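PDB 1O7X: citrate synthase from Sulfolobus solfataricus, which belongs to the citrate synthase family of enzymes and adopts its largely alpha-helical fold, here as an assembly of two chains. Local coordinates for residues F110-N115 / H345-V350. Residues are numbered along the deposited sequence; the frame is centred on the assembly and turned at random.
Sequences FKWKEN and HIIEYV
Trp112 and Val350 face each other with their CA atoms 7.8 Å apart, where the loop joining helices 92-106 and 116-138 packs against the C-terminal part of helix 330-352. This is loop-on-helix packing in the mostly helical citrate synthase fold. Segment 110-115 has no regular structure, whereas 345-350 is helical, with Val350 N hydrogen-bonded to Ile346 O. No hydrogen bond links the two segments; the contact is apolar and built around one indole. Trp112 CG stands anti to its carbonyl carbon (chi1 -80°), and the ring reaches the helix with its benzene half leading. Val350 lies over one face of this half: its CG2 makes a CH-pi contact 3.7 Å from the centroid of the six-membered ring, only 5° off the normal. The second methyl, CG1, leans toward the ring fusion, and Lys113 CG brushes it weakly. On the opposite face, Phe110 CE2 sits 3.7 Å above the plane, over the pyrrole side toward the rim; Trp112 NE1 lies in the plane of the Phe110 ring, at its edge. Ile346, one helical turn before Val350, meets the rim instead. Trp112 CZ3 is 4.3 Å from both CA and CG1 of Ile347, the CA approach oblique. The pyrrole N-H of Trp112 NE1 donates to Ser200 O, and the side chain also touches Met202 and Leu199, joining the loop to the 187-197/202-213 connection and to the start of helix 202-213. At the leading corner, Trp112 CH2 lies 3.8 Å from Ile346 CG1 and 4.0 Å from Ile346 CD1, which is in the ring plane.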
loop_
_atom_site.group_PDB
_atom_site.type_symbol
_atom_site.label_atom_id
_atom_site.label_comp_id
_atom_site.label_asym_id
_atom_site.label_seq_id
_atom_site.Cartn_x
_atom_site.Cartn_y
_atom_site.Cartn_z
ATOM N N PHE A 110 9.788 10.347 12.324
ATOM C CA PHE A 110 10.494 9.186 11.793
ATOM C C PHE A 110 11.532 9.566 10.747
ATOM O O PHE A 110 11.290 10.415 9.900
ATOM C CB PHE A 110 9.527 8.103 11.261
ATOM C CG PHE A 110 10.362 6.957 10.733
ATOM C CD1 PHE A 110 11.047 6.137 11.615
ATOM C CD2 PHE A 110 10.524 6.775 9.372
ATOM C CE1 PHE A 110 11.848 5.118 11.137
ATOM C CE2 PHE A 110 11.328 5.759 8.898
ATOM C CZ PHE A 110 11.985 4.927 9.779
ATOM N N LYS A 111 12.680 8.901 10.779
ATOM C CA LYS A 111 13.758 9.178 9.849
ATOM C C LYS A 111 14.498 7.925 9.416
ATOM O O LYS A 111 15.198 7.360 10.265
ATOM C CB LYS A 111 14.772 10.067 10.600
ATOM C CG LYS A 111 15.252 11.284 9.840
ATOM C CD LYS A 111 14.519 12.544 10.313
ATOM C CE LYS A 111 15.260 13.816 9.927
ATOM N NZ LYS A 111 16.724 13.712 10.217
ATOM N N TRP A 112 14.439 7.479 8.172
ATOM C CA TRP A 112 15.232 6.321 7.778
ATOM C C TRP A 112 16.686 6.508 8.205
ATOM O O TRP A 112 17.196 7.615 8.360
ATOM C CB TRP A 112 15.215 6.078 6.265
ATOM C CG TRP A 112 13.945 5.384 5.885
ATOM C CD1 TRP A 112 12.814 5.917 5.347
ATOM C CD2 TRP A 112 13.669 3.990 6.095
ATOM N NE1 TRP A 112 11.860 4.946 5.185
ATOM C CE2 TRP A 112 12.356 3.755 5.624
ATOM C CE3 TRP A 112 14.417 2.934 6.626
ATOM C CZ2 TRP A 112 11.772 2.499 5.659
ATOM C CZ3 TRP A 112 13.824 1.685 6.666
ATOM C CH2 TRP A 112 12.524 1.484 6.173
ATOM N N LYS A 113 17.384 5.394 8.356
ATOM C CA LYS A 113 18.792 5.364 8.652
ATOM C C LYS A 113 19.186 6.177 9.875
ATOM O O LYS A 113 20.113 6.992 9.817
ATOM C CB LYS A 113 19.611 5.843 7.442
ATOM C CG LYS A 113 19.538 4.932 6.235
ATOM C CD LYS A 113 20.598 5.272 5.205
ATOM C CE LYS A 113 20.173 6.326 4.210
ATOM N NZ LYS A 113 21.288 7.255 3.833
ATOM N N GLU A 114 18.499 6.032 10.982
ATOM C CA GLU A 114 18.830 6.663 12.238
ATOM C C GLU A 114 18.856 5.433 13.180
ATOM O O GLU A 114 19.913 4.903 13.491
ATOM C CB GLU A 114 17.870 7.667 12.796
ATOM C CG GLU A 114 17.733 9.037 12.185
ATOM C CD GLU A 114 17.192 10.048 13.188
ATOM O OE1 GLU A 114 16.572 9.634 14.196
ATOM O OE2 GLU A 114 17.410 11.266 12.974
ATOM N N ASN A 115 17.664 4.867 13.363
ATOM C CA ASN A 115 17.536 3.693 14.214
ATOM C C ASN A 115 16.513 2.677 13.737
ATOM O O ASN A 115 15.643 2.224 14.487
ATOM C CB ASN A 115 17.219 4.241 15.612
ATOM C CG ASN A 115 18.048 3.594 16.702
ATOM O OD1 ASN A 115 18.110 4.115 17.818
ATOM N ND2 ASN A 115 18.685 2.460 16.406
ATOM N N HIS A 345 13.155 -6.797 5.303
ATOM C CA HIS A 345 13.295 -6.617 3.857
ATOM C C HIS A 345 13.380 -5.159 3.442
ATOM O O HIS A 345 14.285 -4.804 2.668
ATOM C CB HIS A 345 12.160 -7.317 3.122
ATOM C CG HIS A 345 12.541 -8.698 2.687
ATOM N ND1 HIS A 345 13.517 -8.916 1.733
ATOM C CD2 HIS A 345 12.079 -9.909 3.068
ATOM C CE1 HIS A 345 13.618 -10.220 1.534
ATOM N NE2 HIS A 345 12.759 -10.837 2.321
ATOM N N ILE A 346 12.501 -4.330 4.002
ATOM C CA ILE A 346 12.573 -2.897 3.661
ATOM C C ILE A 346 13.827 -2.311 4.295
ATOM O O ILE A 346 14.499 -1.512 3.637
ATOM C CB ILE A 346 11.318 -2.093 4.038
ATOM C CG1 ILE A 346 11.134 -2.028 5.544
ATOM C CG2 ILE A 346 10.104 -2.711 3.347
ATOM C CD1 ILE A 346 9.847 -1.418 6.013
ATOM N N ILE A 347 14.196 -2.765 5.501
ATOM C CA ILE A 347 15.406 -2.236 6.099
ATOM C C ILE A 347 16.618 -2.641 5.256
ATOM O O ILE A 347 17.464 -1.800 4.924
ATOM C CB ILE A 347 15.605 -2.596 7.578
ATOM C CG1 ILE A 347 14.390 -2.180 8.388
ATOM C CG2 ILE A 347 16.872 -1.888 8.099
ATOM C CD1 ILE A 347 14.417 -2.295 9.885
ATOM N N GLU A 348 16.682 -3.908 4.845
ATOM C CA GLU A 348 17.813 -4.352 4.029
ATOM C C GLU A 348 17.889 -3.513 2.758
ATOM O O GLU A 348 18.963 -3.148 2.306
ATOM C CB GLU A 348 17.703 -5.839 3.701
ATOM C CG GLU A 348 18.697 -6.325 2.663
ATOM C CD GLU A 348 18.711 -7.838 2.563
ATOM O OE1 GLU A 348 17.672 -8.394 2.160
ATOM O OE2 GLU A 348 19.746 -8.476 2.881
ATOM N N TYR A 349 16.716 -3.281 2.167
ATOM C CA TYR A 349 16.561 -2.482 0.961
ATOM C C TYR A 349 16.995 -1.037 1.129
ATOM O O TYR A 349 17.861 -0.590 0.387
ATOM C CB TYR A 349 15.102 -2.573 0.486
ATOM C CG TYR A 349 14.927 -2.000 -0.903
ATOM C CD1 TYR A 349 15.309 -2.733 -2.008
ATOM C CD2 TYR A 349 14.416 -0.714 -1.097
ATOM C CE1 TYR A 349 15.168 -2.232 -3.282
ATOM C CE2 TYR A 349 14.273 -0.210 -2.375
ATOM C CZ TYR A 349 14.637 -0.970 -3.464
ATOM O OH TYR A 349 14.521 -0.473 -4.735
ATOM N N VAL A 350 16.483 -0.298 2.098
ATOM C CA VAL A 350 16.893 1.087 2.282
ATOM C C VAL A 350 18.356 1.222 2.676
ATOM O O VAL A 350 19.019 2.155 2.204
ATOM C CB VAL A 350 15.984 1.797 3.308
ATOM C CG1 VAL A 350 16.386 3.255 3.499
ATOM C CG2 VAL A 350 14.513 1.739 2.918
#